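Local coordinates for protein flavodoxin (Bacillus cereus, PDB 6FSG) that binds flavin mononucleotide and probably serves as a low-potential electron donor to a number of redox enzymes, at residues A[1-10]-A[30-41]; A[87-98]-A[118-126]. All coordinates share one frame; numbering follows the deposited sequence.

Contact 1: A[1-10]-A[30-41]; sequences SKLVMIFASM and NEIEVIDIMDSP. With FMN (flavin mononucleotide), chain B.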
loop_
_atom_site.group_PDB
_atom_site.type_symbol
_atom_site.label_atom_id
_atom_site.label_comp_id
_atom_site.label_asym_id
_atom_site.label_seq_id
_atom_site.Cartn_x
_atom_site.Cartn_y
_atom_site.Cartn_z
ATOM N N SER A 1 12.386 -6.534 11.784
ATOM C CA SER A 1 12.323 -5.194 11.204
ATOM C C SER A 1 10.988 -4.536 11.524
ATOM O O SER A 1 10.031 -5.208 11.916
ATOM C CB SER A 1 12.512 -5.279 9.696
ATOM O OG SER A 1 13.789 -5.816 9.403
ATOM N N LYS A 2 10.939 -3.216 11.369
ATOM C CA LYS A 2 9.768 -2.427 11.726
ATOM C C LYS A 2 9.132 -1.862 10.463
ATOM O O LYS A 2 9.799 -1.195 9.664
ATOM C CB LYS A 2 10.123 -1.302 12.701
ATOM C CG LYS A 2 8.919 -0.822 13.487
ATOM C CD LYS A 2 9.248 0.188 14.584
ATOM C CE LYS A 2 7.949 0.826 15.060
ATOM N NZ LYS A 2 8.053 1.824 16.161
ATOM N N LEU A 3 7.844 -2.128 10.296
ATOM C CA LEU A 3 7.139 -1.834 9.062
ATOM C C LEU A 3 5.930 -0.951 9.331
ATOM O O LEU A 3 5.375 -0.933 10.431
ATOM C CB LEU A 3 6.669 -3.137 8.406
ATOM C CG LEU A 3 7.754 -4.208 8.268
ATOM C CD1 LEU A 3 7.122 -5.480 7.750
ATOM C CD2 LEU A 3 8.916 -3.787 7.374
ATOM N N VAL A 4 5.520 -0.222 8.299
ATOM C CA VAL A 4 4.309 0.586 8.346
ATOM C C VAL A 4 3.463 0.301 7.114
ATOM O O VAL A 4 3.986 0.128 6.006
ATOM C CB VAL A 4 4.627 2.095 8.482
ATOM C CG1 VAL A 4 5.357 2.638 7.254
ATOM C CG2 VAL A 4 3.345 2.899 8.782
ATOM N N MET A 5 2.148 0.251 7.319
ATOM C CA MET A 5 1.172 0.142 6.244
ATOM C C MET A 5 0.189 1.295 6.390
ATOM O O MET A 5 -0.380 1.496 7.466
ATOM C CB MET A 5 0.405 -1.188 6.317
ATOM C CG MET A 5 -0.656 -1.363 5.236
ATOM S SD MET A 5 -1.681 -2.835 5.392
ATOM C CE MET A 5 -0.533 -4.124 4.918
ATOM N N ILE A 6 -0.038 2.027 5.307
ATOM C CA ILE A 6 -1.046 3.079 5.287
ATOM C C ILE A 6 -2.019 2.773 4.168
ATOM O O ILE A 6 -1.623 2.683 2.999
ATOM C CB ILE A 6 -0.435 4.478 5.133
ATOM C CG1 ILE A 6 0.460 4.759 6.340
ATOM C CG2 ILE A 6 -1.538 5.525 4.987
ATOM C CD1 ILE A 6 1.263 6.002 6.216
ATOM N N PHE A 7 -3.288 2.625 4.516
ATOM C CA PHE A 7 -4.308 2.233 3.549
ATOM C C PHE A 7 -5.485 3.202 3.548
ATOM O O PHE A 7 -5.769 3.889 4.538
ATOM C CB PHE A 7 -4.824 0.795 3.780
ATOM C CG PHE A 7 -5.771 0.692 4.929
ATOM C CD1 PHE A 7 -5.298 0.542 6.225
ATOM C CD2 PHE A 7 -7.137 0.803 4.726
ATOM C CE1 PHE A 7 -6.178 0.492 7.304
ATOM C CE2 PHE A 7 -8.015 0.745 5.787
ATOM C CZ PHE A 7 -7.540 0.590 7.079
ATOM N N ALA A 8 -6.172 3.228 2.404
ATOM C CA ALA A 8 -7.432 3.937 2.237
ATOM C C ALA A 8 -8.502 2.950 1.803
ATOM O O ALA A 8 -8.267 2.132 0.908
ATOM C CB ALA A 8 -7.310 5.005 1.158
ATOM N N SER A 9 -9.672 3.029 2.435
ATOM C CA SER A 9 -10.798 2.176 2.071
ATOM C C SER A 9 -12.102 2.894 2.395
ATOM O O SER A 9 -12.320 3.314 3.538
ATOM C CB SER A 9 -10.743 0.833 2.806
ATOM O OG SER A 9 -11.678 -0.092 2.278
ATOM N N MET A 10 -12.946 3.039 1.374
ATOM C CA MET A 10 -14.261 3.654 1.476
ATOM C C MET A 10 -15.333 2.620 1.792
ATOM O O MET A 10 -16.108 2.794 2.741
ATOM C CB MET A 10 -14.587 4.334 0.139
ATOM C CG MET A 10 -15.922 5.058 0.092
ATOM S SD MET A 10 -16.052 6.344 1.343
ATOM C CE MET A 10 -14.880 7.557 0.747
ATOM N N ASN A 30 8.681 -9.715 12.568
ATOM C CA ASN A 30 8.677 -8.315 12.181
ATOM C C ASN A 30 7.428 -7.686 12.786
ATOM O O ASN A 30 6.426 -8.369 13.026
ATOM C CB ASN A 30 8.603 -8.144 10.656
ATOM C CG ASN A 30 9.757 -8.809 9.935
ATOM O OD1 ASN A 30 9.605 -9.880 9.343
ATOM N ND2 ASN A 30 10.921 -8.188 9.996
ATOM N N GLU A 31 7.483 -6.383 13.023
ATOM C CA GLU A 31 6.352 -5.640 13.557
ATOM C C GLU A 31 5.803 -4.744 12.455
ATOM O O GLU A 31 6.558 -4.252 11.611
ATOM C CB GLU A 31 6.774 -4.778 14.752
ATOM C CG GLU A 31 7.355 -5.567 15.926
ATOM C CD GLU A 31 8.807 -5.961 15.710
ATOM O OE1 GLU A 31 9.585 -5.105 15.236
ATOM O OE2 GLU A 31 9.167 -7.124 16.002
ATOM N N ILE A 32 4.487 -4.542 12.451
ATOM C CA ILE A 32 3.858 -3.666 11.463
ATOM C C ILE A 32 2.784 -2.809 12.125
ATOM O O ILE A 32 1.947 -3.313 12.877
ATOM C CB ILE A 32 3.323 -4.454 10.245
ATOM C CG1 ILE A 32 2.855 -3.487 9.154
ATOM C CG2 ILE A 32 2.231 -5.444 10.656
ATOM C CD1 ILE A 32 2.764 -4.113 7.785
ATOM N N GLU A 33 2.807 -1.512 11.838
ATOM C CA GLU A 33 1.796 -0.579 12.321
ATOM C C GLU A 33 0.893 -0.242 11.141
ATOM O O GLU A 33 1.373 0.275 10.128
ATOM C CB GLU A 33 2.424 0.687 12.908
ATOM C CG GLU A 33 1.378 1.702 13.349
ATOM C CD GLU A 33 1.896 2.714 14.351
ATOM O OE1 GLU A 33 1.085 3.175 15.184
ATOM O OE2 GLU A 33 3.103 3.047 14.321
ATOM N N VAL A 34 -0.394 -0.575 11.258
ATOM C CA VAL A 34 -1.378 -0.419 10.189
ATOM C C VAL A 34 -2.193 0.829 10.506
ATOM O O VAL A 34 -2.800 0.921 11.579
ATOM C CB VAL A 34 -2.298 -1.649 10.095
ATOM C CG1 VAL A 34 -3.369 -1.456 9.002
ATOM C CG2 VAL A 34 -1.509 -2.928 9.833
ATOM N N ILE A 35 -2.191 1.791 9.583
ATOM C CA ILE A 35 -2.812 3.093 9.789
ATOM C C ILE A 35 -3.762 3.394 8.636
ATOM O O ILE A 35 -3.371 3.342 7.467
ATOM C CB ILE A 35 -1.744 4.203 9.881
ATOM C CG1 ILE A 35 -0.705 3.902 10.965
ATOM C CG2 ILE A 35 -2.411 5.547 10.130
ATOM C CD1 ILE A 35 0.514 4.780 10.863
ATOM N N ASP A 36 -4.996 3.756 8.969
ATOM C CA ASP A 36 -5.973 4.238 7.995
ATOM C C ASP A 36 -5.666 5.693 7.639
ATOM O O ASP A 36 -5.435 6.524 8.524
ATOM C CB ASP A 36 -7.362 4.130 8.648
ATOM C CG ASP A 36 -8.517 4.328 7.683
ATOM O OD1 ASP A 36 -8.415 5.125 6.729
ATOM O OD2 ASP A 36 -9.568 3.705 7.924
ATOM N N ILE A 37 -5.682 6.005 6.336
ATOM C CA ILE A 37 -5.453 7.379 5.887
ATOM C C ILE A 37 -6.445 8.361 6.512
ATOM O O ILE A 37 -6.128 9.546 6.677
ATOM C CB ILE A 37 -5.460 7.459 4.344
ATOM C CG1 ILE A 37 -4.845 8.778 3.867
ATOM C CG2 ILE A 37 -6.890 7.309 3.802
ATOM C CD1 ILE A 37 -3.360 8.903 4.123
ATOM N N MET A 38 -7.651 7.894 6.859
ATOM C CA MET A 38 -8.636 8.777 7.475
ATOM C C MET A 38 -8.152 9.310 8.817
ATOM O O MET A 38 -8.625 10.364 9.253
ATOM C CB MET A 38 -10.003 8.083 7.602
ATOM C CG MET A 38 -10.776 7.982 6.276
ATOM S SD MET A 38 -12.336 7.060 6.352
ATOM C CE MET A 38 -13.071 7.434 4.752
ATOM N N ASP A 39 -7.202 8.632 9.464
ATOM C CA ASP A 39 -6.644 9.085 10.734
ATOM C C ASP A 39 -5.476 10.062 10.534
ATOM O O ASP A 39 -4.812 10.437 11.506
ATOM C CB ASP A 39 -6.301 7.875 11.611
ATOM C CG ASP A 39 -7.537 6.998 11.923
ATOM O OD1 ASP A 39 -8.687 7.512 11.909
ATOM O OD2 ASP A 39 -7.357 5.792 12.203
ATOM N N SER A 40 -5.248 10.514 9.298
ATOM C CA SER A 40 -4.381 11.632 8.938
ATOM C C SER A 40 -2.922 11.487 9.345
ATOM O O SER A 40 -2.336 12.426 9.895
ATOM C CB SER A 40 -4.939 12.955 9.487
ATOM O OG SER A 40 -6.184 13.256 8.885
ATOM N N PRO A 41 -2.282 10.369 9.032
ATOM C CA PRO A 41 -0.838 10.272 9.272
ATOM C C PRO A 41 -0.059 11.263 8.414
ATOM O O PRO A 41 -0.419 11.547 7.270
ATOM C CB PRO A 41 -0.518 8.827 8.872
ATOM C CG PRO A 41 -1.563 8.507 7.818
ATOM C CD PRO A 41 -2.813 9.188 8.323
HETATM N N1 FMN B . -11.826 2.119 -9.829
HETATM C C2 FMN B . -10.824 2.064 -10.750
HETATM O O2 FMN B . -10.188 1.014 -10.796
HETATM N N3 FMN B . -10.533 3.174 -11.533
HETATM C C4 FMN B . -11.201 4.376 -11.378
HETATM O O4 FMN B . -10.875 5.339 -12.109
HETATM C C4A FMN B . -12.230 4.419 -10.406
HETATM N N5 FMN B . -12.978 5.559 -10.154
HETATM C C5A FMN B . -13.975 5.560 -9.185
HETATM C C6 FMN B . -14.766 6.696 -8.965
HETATM C C7 FMN B . -15.806 6.689 -8.031
HETATM C C7M FMN B . -16.635 7.934 -7.801
HETATM C C8 FMN B . -16.071 5.493 -7.350
HETATM C C8M FMN B . -17.183 5.390 -6.346
HETATM C C9 FMN B . -15.316 4.352 -7.597
HETATM C C9A FMN B . -14.273 4.378 -8.507
HETATM N N10 FMN B . -13.514 3.241 -8.699
HETATM C C10 FMN B . -12.526 3.272 -9.657
HETATM C "C1'" FMN B . -13.835 1.935 -8.004
HETATM C "C2'" FMN B . -13.308 1.734 -6.589
HETATM O "O2'" FMN B . -11.916 1.916 -6.550
HETATM C "C3'" FMN B . -13.677 0.299 -6.185
HETATM O "O3'" FMN B . -15.049 0.270 -5.883
HETATM C "C4'" FMN B . -12.925 -0.264 -4.971
HETATM O "O4'" FMN B . -13.346 -1.597 -4.682
HETATM C "C5'" FMN B . -13.134 0.575 -3.721
HETATM O "O5'" FMN B . -12.243 0.061 -2.747
HETATM P P FMN B . -12.684 0.245 -1.243
HETATM O O1P FMN B . -11.480 -0.065 -0.399
HETATM O O2P FMN B . -13.766 -0.746 -0.957
HETATM O O3P FMN B . -13.171 1.661 -1.078
HETATM O O HOH W 1 11.629 -7.125 14.393
HETATM O O HOH W 2 -9.967 5.127 4.420
#
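Strands 2-7 and 31-36 pair in parallel, K2 beside E31 through F7 beside D36, with segment axes 4.5 Å apart at 19° and seven backbone hydrogen bonds running from S1 O to E31 N at one end and from I37 N to F7 O at the other. CA-H...O contacts fill in between these bonds; in the shortest, I6 CA lies 3.2 Å from I35 O. On the face carrying L3, M5 and F7, I32 sends its CG1 branch on toward M5, in the direction the strand runs, CG1 anti to the backbone N (chi1 -172°), and this sets its CD1 4.0 Å from M5 CB, with L3 CB close by. The F7 ring takes the rotamer between its own N and carbonyl carbon (chi1 76°), which carries it over the neighbouring strand: D36 CA sits over one ring face toward the rim, a CH-pi contact of 4.2 Å to the centroid, while V34 CG1 meets CE1 obliquely at 3.8 Å. Helix 13-26 covers this face through M5, F7 and V34. On the other face V4 CG2 touches I35 CD1, and I6 packs its CG2 across I37 CD1 and its CD1 against P41 CG, with F71 of helix 69-74 beyond. At the C-terminal end of the strands, D36 OD1 has two donors: M38 N at 2.9 Å, from above the carboxylate plane, forming an Asx turn, and a water that also accepts from S9 N. S9 OG then bonds FMN O1P at 2.7 Å and M10 N bonds O3P, so the paired strands lead directly into the phosphate-binding loop. Strand, helix 13-26 and strand make the first beta-alpha-beta crossover of the flavodoxin fold, with the phosphate held at the C-terminal end of strand 2-7.

Contact 2: A[87-98]-A[118-126]; sequences VFGSCDSAYPKY and LEGLKVELT. With FMN (flavin mononucleotide), chain B; SO4 (sulfate ion), chain C.
E124 OE2 is gripped twice by S93: the backbone N reaches it on the syn side at 3.0 Å, close to the carboxylate plane, with an N-H...O angle of 170°, and S93 OG comes from above that plane. The E124 chain bends at chi2 (85°) to turn the carboxylate toward S93 and Y98, where OE1 lies 3.3 Å from Y98 CE1, at the ring edge and near its plane. D92 OD1 is only 3.7 Å from E124 OE2, a close approach of like charges whose repulsion the two S93 donors on OE2 probably offset in part; the same OD1 accepts A94 N in an Asx turn.

The strands leading into this loop run parallel, F88 beside L121 and S90 beside V123. Their segment axes lie 4.5 Å apart at 25°, and the backbone bonds include L121 N to V87 O and V123 N to G89 O. Strand 84-91, helix 100-111 and strand 115-124 form a beta-alpha-beta unit at the edge of the flavodoxin sheet, and the loop following the first strand carries much of the flavin site.

S90 OG donates to L125 O at 2.8 Å and accepts the FMN O4' hydroxyl at 2.7 Å, so one oxygen ties the two segments to the ribityl chain. D92 N and K97 O hold FMN O2 and N3, and the Y95 ring lies with one face over the isoalloxazine, its CG 3.4 Å from C4A. K122 stretches past Y98 in the opposite direction, its NZ donating to Y98 O and pairing with D103 of helix 100-111 in a salt bridge.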
loop_
_atom_site.group_PDB
_atom_site.type_symbol
_atom_site.label_atom_id
_atom_site.label_comp_id
_atom_site.label_asym_id
_atom_site.label_seq_id
_atom_site.Cartn_x
_atom_site.Cartn_y
_atom_site.Cartn_z
ATOM N N VAL A 87 2.825 -1.807 -2.992
ATOM C CA VAL A 87 1.510 -1.167 -3.051
ATOM C C VAL A 87 0.454 -2.158 -3.526
ATOM O O VAL A 87 0.707 -2.982 -4.410
ATOM C CB VAL A 87 1.559 0.052 -3.996
ATOM C CG1 VAL A 87 0.251 0.811 -4.028
ATOM C CG2 VAL A 87 2.668 1.011 -3.593
ATOM N N PHE A 88 -0.755 -2.033 -2.962
ATOM C CA PHE A 88 -1.905 -2.859 -3.318
ATOM C C PHE A 88 -3.163 -1.990 -3.361
ATOM O O PHE A 88 -3.178 -0.860 -2.862
ATOM C CB PHE A 88 -2.129 -4.013 -2.319
ATOM C CG PHE A 88 -2.506 -3.554 -0.931
ATOM C CD1 PHE A 88 -1.531 -3.247 0.005
ATOM C CD2 PHE A 88 -3.836 -3.455 -0.555
ATOM C CE1 PHE A 88 -1.879 -2.820 1.277
ATOM C CE2 PHE A 88 -4.183 -3.033 0.718
ATOM C CZ PHE A 88 -3.210 -2.710 1.624
ATOM N N GLY A 89 -4.233 -2.525 -3.945
ATOM C CA GLY A 89 -5.518 -1.838 -3.895
ATOM C C GLY A 89 -6.631 -2.639 -4.538
ATOM O O GLY A 89 -6.393 -3.534 -5.353
ATOM N N SER A 90 -7.865 -2.299 -4.154
ATOM C CA SER A 90 -9.054 -2.794 -4.845
ATOM C C SER A 90 -9.424 -1.825 -5.968
ATOM O O SER A 90 -9.145 -0.627 -5.890
ATOM C CB SER A 90 -10.231 -2.976 -3.884
ATOM O OG SER A 90 -11.374 -3.465 -4.576
ATOM N N CYS A 91 -10.041 -2.385 -7.023
ATOM C CA CYS A 91 -10.144 -1.796 -8.359
ATOM C C CYS A 91 -11.513 -2.146 -8.946
ATOM O O CYS A 91 -12.252 -2.971 -8.405
ATOM C CB CYS A 91 -9.027 -2.334 -9.277
ATOM S SG CYS A 91 -7.345 -2.168 -8.592
ATOM N N ASP A 92 -11.853 -1.538 -10.082
ATOM C CA ASP A 92 -13.135 -1.828 -10.733
ATOM C C ASP A 92 -12.999 -1.674 -12.240
ATOM O O ASP A 92 -12.755 -0.569 -12.736
ATOM C CB ASP A 92 -14.206 -0.889 -10.157
ATOM C CG ASP A 92 -15.630 -1.192 -10.619
ATOM O OD1 ASP A 92 -15.855 -1.945 -11.588
ATOM O OD2 ASP A 92 -16.541 -0.604 -9.996
ATOM N N SER A 93 -13.145 -2.770 -12.977
ATOM C CA SER A 93 -12.974 -2.737 -14.427
ATOM C C SER A 93 -14.175 -2.147 -15.173
ATOM O O SER A 93 -14.222 -2.228 -16.409
ATOM C CB SER A 93 -12.651 -4.135 -14.951
ATOM O OG SER A 93 -13.694 -5.023 -14.610
ATOM N N ALA A 94 -15.131 -1.548 -14.459
ATOM C CA ALA A 94 -16.081 -0.644 -15.085
ATOM C C ALA A 94 -15.470 0.716 -15.401
ATOM O O ALA A 94 -16.130 1.532 -16.046
ATOM C CB ALA A 94 -17.311 -0.441 -14.201
ATOM N N TYR A 95 -14.239 0.965 -14.985
ATOM C CA TYR A 95 -13.523 2.207 -15.211
ATOM C C TYR A 95 -12.343 1.958 -16.133
ATOM O O TYR A 95 -11.675 0.926 -16.010
ATOM C CB TYR A 95 -13.025 2.769 -13.877
ATOM C CG TYR A 95 -14.160 3.264 -13.020
ATOM C CD1 TYR A 95 -14.829 2.410 -12.158
ATOM C CD2 TYR A 95 -14.602 4.571 -13.111
ATOM C CE1 TYR A 95 -15.888 2.850 -11.394
ATOM C CE2 TYR A 95 -15.660 5.022 -12.348
ATOM C CZ TYR A 95 -16.295 4.160 -11.491
ATOM O OH TYR A 95 -17.347 4.616 -10.731
ATOM N N PRO A 96 -12.088 2.848 -17.098
ATOM C CA PRO A 96 -10.933 2.609 -17.981
ATOM C C PRO A 96 -9.593 2.672 -17.258
ATOM O O PRO A 96 -8.683 1.894 -17.571
ATOM C CB PRO A 96 -11.070 3.699 -19.059
ATOM C CG PRO A 96 -11.934 4.753 -18.440
ATOM C CD PRO A 96 -12.885 4.016 -17.530
ATOM N N LYS A 97 -9.438 3.583 -16.300
ATOM C CA LYS A 97 -8.145 3.808 -15.641
ATOM C C LYS A 97 -8.067 2.925 -14.396
ATOM O O LYS A 97 -8.107 3.379 -13.251
ATOM C CB LYS A 97 -7.957 5.287 -15.335
ATOM C CG LYS A 97 -8.133 6.185 -16.573
ATOM C CD LYS A 97 -7.983 7.659 -16.258
ATOM C CE LYS A 97 -8.248 8.522 -17.467
ATOM N NZ LYS A 97 -8.114 9.959 -17.100
ATOM N N TYR A 98 -7.964 1.621 -14.664
ATOM C CA TYR A 98 -8.168 0.579 -13.664
ATOM C C TYR A 98 -7.016 0.533 -12.671
ATOM O O TYR A 98 -5.867 0.287 -13.050
ATOM C CB TYR A 98 -8.263 -0.751 -14.394
ATOM C CG TYR A 98 -8.393 -1.985 -13.538
ATOM C CD1 TYR A 98 -9.625 -2.367 -13.027
ATOM C CD2 TYR A 98 -7.299 -2.798 -13.276
ATOM C CE1 TYR A 98 -9.765 -3.519 -12.276
ATOM C CE2 TYR A 98 -7.432 -3.967 -12.508
ATOM C CZ TYR A 98 -8.671 -4.312 -12.014
ATOM O OH TYR A 98 -8.849 -5.450 -11.257
ATOM N N LEU A 118 7.886 -5.439 -5.186
ATOM C CA LEU A 118 6.828 -6.246 -5.768
ATOM C C LEU A 118 6.114 -5.427 -6.831
ATOM O O LEU A 118 6.057 -4.195 -6.748
ATOM C CB LEU A 118 5.786 -6.672 -4.714
ATOM C CG LEU A 118 6.315 -7.449 -3.513
ATOM C CD1 LEU A 118 5.214 -7.676 -2.495
ATOM C CD2 LEU A 118 6.947 -8.782 -3.903
ATOM N N GLU A 119 5.547 -6.118 -7.818
ATOM C CA GLU A 119 4.574 -5.485 -8.703
ATOM C C GLU A 119 3.354 -5.048 -7.887
ATOM O O GLU A 119 3.040 -5.606 -6.837
ATOM C CB GLU A 119 4.179 -6.458 -9.821
ATOM C CG GLU A 119 5.392 -6.904 -10.682
ATOM C CD GLU A 119 5.054 -7.766 -11.886
ATOM O OE1 GLU A 119 3.954 -8.332 -11.933
ATOM O OE2 GLU A 119 5.916 -7.898 -12.782
ATOM N N GLY A 120 2.640 -4.044 -8.383
ATOM C CA GLY A 120 1.416 -3.643 -7.711
ATOM C C GLY A 120 0.387 -4.762 -7.739
ATOM O O GLY A 120 0.207 -5.437 -8.754
ATOM N N LEU A 121 -0.308 -4.948 -6.612
ATOM C CA LEU A 121 -1.345 -5.967 -6.481
ATOM C C LEU A 121 -2.709 -5.300 -6.641
ATOM O O LEU A 121 -3.081 -4.435 -5.838
ATOM C CB LEU A 121 -1.255 -6.681 -5.128
ATOM C CG LEU A 121 -2.403 -7.657 -4.807
ATOM C CD1 LEU A 121 -2.559 -8.785 -5.845
ATOM C CD2 LEU A 121 -2.288 -8.271 -3.414
ATOM N N LYS A 122 -3.447 -5.709 -7.674
ATOM C CA LYS A 122 -4.768 -5.172 -7.968
ATOM C C LYS A 122 -5.799 -6.286 -7.881
ATOM O O LYS A 122 -5.658 -7.321 -8.541
ATOM C CB LYS A 122 -4.799 -4.573 -9.374
ATOM C CG LYS A 122 -3.922 -3.344 -9.524
ATOM C CD LYS A 122 -3.952 -2.808 -10.931
ATOM C CE LYS A 122 -3.079 -1.572 -11.078
ATOM N NZ LYS A 122 -3.262 -0.893 -12.416
ATOM N N VAL A 123 -6.855 -6.054 -7.105
ATOM C CA VAL A 123 -7.952 -7.002 -6.941
ATOM C C VAL A 123 -9.242 -6.309 -7.358
ATOM O O VAL A 123 -9.459 -5.140 -7.030
ATOM C CB VAL A 123 -8.033 -7.489 -5.477
ATOM C CG1 VAL A 123 -9.367 -8.176 -5.195
ATOM C CG2 VAL A 123 -6.870 -8.430 -5.156
ATOM N N GLU A 124 -10.095 -7.034 -8.081
ATOM C CA GLU A 124 -11.388 -6.518 -8.522
ATOM C C GLU A 124 -12.388 -6.529 -7.370
ATOM O O GLU A 124 -12.748 -7.595 -6.864
ATOM C CB GLU A 124 -11.913 -7.400 -9.657
ATOM C CG GLU A 124 -13.256 -6.995 -10.242
ATOM C CD GLU A 124 -13.130 -5.938 -11.314
ATOM O OE1 GLU A 124 -12.050 -5.859 -11.941
ATOM O OE2 GLU A 124 -14.109 -5.189 -11.537
ATOM N N LEU A 125 -12.854 -5.347 -6.973
ATOM C CA LEU A 125 -13.915 -5.186 -5.962
ATOM C C LEU A 125 -13.605 -6.050 -4.737
ATOM O O LEU A 125 -12.510 -5.936 -4.166
ATOM C CB LEU A 125 -15.273 -5.420 -6.611
ATOM C CG LEU A 125 -15.655 -4.417 -7.693
ATOM C CD1 LEU A 125 -17.015 -4.793 -8.312
ATOM C CD2 LEU A 125 -15.674 -3.001 -7.126
ATOM N N THR A 126 -14.546 -6.870 -4.259
ATOM C CA THR A 126 -14.337 -7.628 -3.028
ATOM C C THR A 126 -13.505 -8.873 -3.320
ATOM O O THR A 126 -13.837 -9.634 -4.235
ATOM C CB THR A 126 -15.683 -8.039 -2.402
ATOM O OG1 THR A 126 -16.535 -6.890 -2.280
ATOM C CG2 THR A 126 -15.500 -8.672 -1.017
HETATM N N1 FMN B . -11.826 2.119 -9.829
HETATM C C2 FMN B . -10.824 2.064 -10.750
HETATM O O2 FMN B . -10.188 1.014 -10.796
HETATM N N3 FMN B . -10.533 3.174 -11.533
HETATM C C4 FMN B . -11.201 4.376 -11.378
HETATM O O4 FMN B . -10.875 5.339 -12.109
HETATM C C4A FMN B . -12.230 4.419 -10.406
HETATM N N5 FMN B . -12.978 5.559 -10.154
HETATM C C5A FMN B . -13.975 5.560 -9.185
HETATM C C6 FMN B . -14.766 6.696 -8.965
HETATM C C7 FMN B . -15.806 6.689 -8.031
HETATM C C7M FMN B . -16.635 7.934 -7.801
HETATM C C8 FMN B . -16.071 5.493 -7.350
HETATM C C8M FMN B . -17.183 5.390 -6.346
HETATM C C9 FMN B . -15.316 4.352 -7.597
HETATM C C9A FMN B . -14.273 4.378 -8.507
HETATM N N10 FMN B . -13.514 3.241 -8.699
HETATM C C10 FMN B . -12.526 3.272 -9.657
HETATM C "C1'" FMN B . -13.835 1.935 -8.004
HETATM C "C2'" FMN B . -13.308 1.734 -6.589
HETATM O "O2'" FMN B . -11.916 1.916 -6.550
HETATM C "C3'" FMN B . -13.677 0.299 -6.185
HETATM O "O3'" FMN B . -15.049 0.270 -5.883
HETATM C "C4'" FMN B . -12.925 -0.264 -4.971
HETATM O "O4'" FMN B . -13.346 -1.597 -4.682
HETATM C "C5'" FMN B . -13.134 0.575 -3.721
HETATM O "O5'" FMN B . -12.243 0.061 -2.747
HETATM P P FMN B . -12.684 0.245 -1.243
HETATM O O1P FMN B . -11.480 -0.065 -0.399
HETATM O O2P FMN B . -13.766 -0.746 -0.957
HETATM O O3P FMN B . -13.171 1.661 -1.078
HETATM S S SO4 C . 6.343 -10.095 -7.909
HETATM O O1 SO4 C . 6.013 -10.618 -9.232
HETATM O O2 SO4 C . 5.809 -10.946 -6.848
HETATM O O3 SO4 C . 7.794 -10.066 -7.741
HETATM O O4 SO4 C . 5.817 -8.742 -7.796
HETATM O O HOH W 3 3.937 -3.332 -5.189
HETATM O O HOH W 4 -6.596 -7.178 -11.246
#

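Contact 1 and contact 2 are about 19 Å apart between centres, on opposite sides of the chain's centre, and follow each other in series along the chain. Each closes a beta-alpha-beta unit, and both lie in one five-stranded parallel sheet of order 2-1-3-4-5: contact 1 pairs edge strand 31-36 with 2-7, contact 2 pairs 84-91 with edge strand 115-124, and 51-55 runs between the two pairs. They touch where M5 SD meets F88 CZ at 4.1 Å, on the face packed by helix 13-26. Both reach the same FMN, contact 1 at the phosphate and contact 2 at the ribityl chain and flavin ring, so one cofactor lies at the C-terminal ends of the strands, reached from both pairs.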